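Local coordinates for putative enoyl-CoA hydratase (Streptomyces coelicolor A3, PDB 3G64), which probably acts on coenzyme A thioesters as a trimeric member of the enoyl-CoA hydratase/isomerase family, its exact substrate and reaction being unsettled, at residues Met237-Ala240 with Ala241-Leu245. Sequence-based numbering, arbitrary orientation.
Sequences MPLA and AAVEL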
loop_
_atom_site.group_PDB
_atom_site.type_symbol
_atom_site.label_atom_id
_atom_site.label_comp_id
_atom_site.label_asym_id
_atom_site.label_seq_id
_atom_site.Cartn_x
_atom_site.Cartn_y
_atom_site.Cartn_z
HETATM N N MSE A 237 -6.169 6.721 -8.550
HETATM C CA MSE A 237 -6.642 6.359 -9.905
HETATM C C MSE A 237 -6.455 4.884 -10.195
HETATM O O MSE A 237 -5.610 4.254 -9.584
HETATM C CB MSE A 237 -5.836 7.117 -10.965
HETATM C CG MSE A 237 -6.005 8.616 -10.856
HETATM SE SE MSE A 237 -4.557 9.582 -11.807
HETATM C CE MSE A 237 -4.861 8.892 -13.638
ATOM N N PRO A 238 -7.230 4.346 -11.161
ATOM C CA PRO A 238 -7.041 2.976 -11.635
ATOM C C PRO A 238 -5.859 2.855 -12.628
ATOM O O PRO A 238 -5.429 3.836 -13.244
ATOM C CB PRO A 238 -8.359 2.679 -12.359
ATOM C CG PRO A 238 -8.772 4.012 -12.899
ATOM C CD PRO A 238 -8.435 4.961 -11.749
ATOM N N LEU A 239 -5.356 1.635 -12.784
ATOM C CA LEU A 239 -4.233 1.382 -13.694
ATOM C C LEU A 239 -4.421 2.010 -15.089
ATOM O O LEU A 239 -3.524 2.734 -15.550
ATOM C CB LEU A 239 -3.973 -0.120 -13.813
ATOM C CG LEU A 239 -2.860 -0.563 -14.776
ATOM C CD1 LEU A 239 -1.547 0.078 -14.375
ATOM C CD2 LEU A 239 -2.753 -2.084 -14.770
ATOM N N ALA A 240 -5.562 1.764 -15.766
ATOM C CA ALA A 240 -5.720 2.275 -17.149
ATOM C C ALA A 240 -5.651 3.794 -17.235
ATOM O O ALA A 240 -5.127 4.349 -18.191
ATOM C CB ALA A 240 -7.021 1.770 -17.800
ATOM N N ALA A 241 -6.208 4.472 -16.241
ATOM C CA ALA A 241 -6.139 5.932 -16.210
ATOM C C ALA A 241 -4.703 6.400 -15.895
ATOM O O ALA A 241 -4.241 7.413 -16.428
ATOM C CB ALA A 241 -7.122 6.486 -15.156
ATOM N N ALA A 242 -4.000 5.692 -15.009
ATOM C CA ALA A 242 -2.636 6.124 -14.666
ATOM C C ALA A 242 -1.709 6.138 -15.899
ATOM O O ALA A 242 -0.883 7.053 -16.089
ATOM C CB ALA A 242 -2.046 5.235 -13.558
ATOM N N VAL A 243 -1.847 5.145 -16.766
ATOM C CA VAL A 243 -0.956 5.130 -17.916
ATOM C C VAL A 243 -1.303 6.228 -18.959
ATOM O O VAL A 243 -0.423 6.683 -19.697
ATOM C CB VAL A 243 -0.782 3.691 -18.521
ATOM C CG1 VAL A 243 -0.034 2.785 -17.528
ATOM C CG2 VAL A 243 -2.112 3.092 -18.912
ATOM N N GLU A 244 -2.564 6.666 -19.000
ATOM C CA GLU A 244 -2.956 7.845 -19.791
ATOM C C GLU A 244 -2.323 9.151 -19.256
ATOM O O GLU A 244 -1.835 9.985 -20.022
ATOM C CB GLU A 244 -4.486 7.985 -19.824
ATOM C CG GLU A 244 -5.172 6.943 -20.671
ATOM C CD GLU A 244 -4.707 7.012 -22.127
ATOM O OE1 GLU A 244 -4.748 8.119 -22.699
ATOM O OE2 GLU A 244 -4.263 5.978 -22.682
ATOM N N LEU A 245 -2.327 9.330 -17.937
ATOM C CA LEU A 245 -1.677 10.503 -17.333
ATOM C C LEU A 245 -0.154 10.471 -17.577
ATOM O O LEU A 245 0.465 11.483 -17.883
ATOM C CB LEU A 245 -1.963 10.574 -15.817
ATOM C CG LEU A 245 -1.349 11.715 -14.982
ATOM C CD1 LEU A 245 -1.700 13.072 -15.563
ATOM C CD2 LEU A 245 -1.784 11.653 -13.477
#
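The selenomethionine M237, just ahead of helix 239-253, folds back along its first two turns to meet A241 and L245. Its chain runs nearly straight to SE and then bends (chi3 60°), which brings M237 CE down onto the helix, 3.6 Å from A241 CB and 3.2 Å from A241 O. A241 O also accepts the helix bond from L245 N, so it meets the M237 methyl as well as that N-H. M237 SE faces the L245 isobutyl group, 3.8 Å from L245 CD2, and the two side chains cross at about a right angle; L245 CG, anti to the backbone N (chi1 179°), sends the branch back toward M237, and CD2 is the methyl that meets SE. P238 occupies the N-cap position, where its ring lays P238 CG 3.7 Å from A241 CB. A241 CB is thus touched by both the proline ring and the selenomethionine methyl. The helix starts with two i to i+4 bonds, A242 N to P238 O at 2.9 Å and V243 N to L239 O. V243 turns CG2 onto A240 O at 3.3 Å, while its CG1 makes a looser apolar approach to L239 CD1. It is the N-terminal end of a helix, with an apolar residue just before the N-cap packing back on A241 and L245. From the second subunit, D236 OD2 accepts a hydrogen bond from L239 N at the helix start, Y164 packs on L239 and A242, and R100 forms a salt bridge with E244. L245 packs on L230, A233 and E234 of helix 221-234, and A242 on E234, so the start of helix 239-253 touches both helix 221-234 of its own chain and the second subunit.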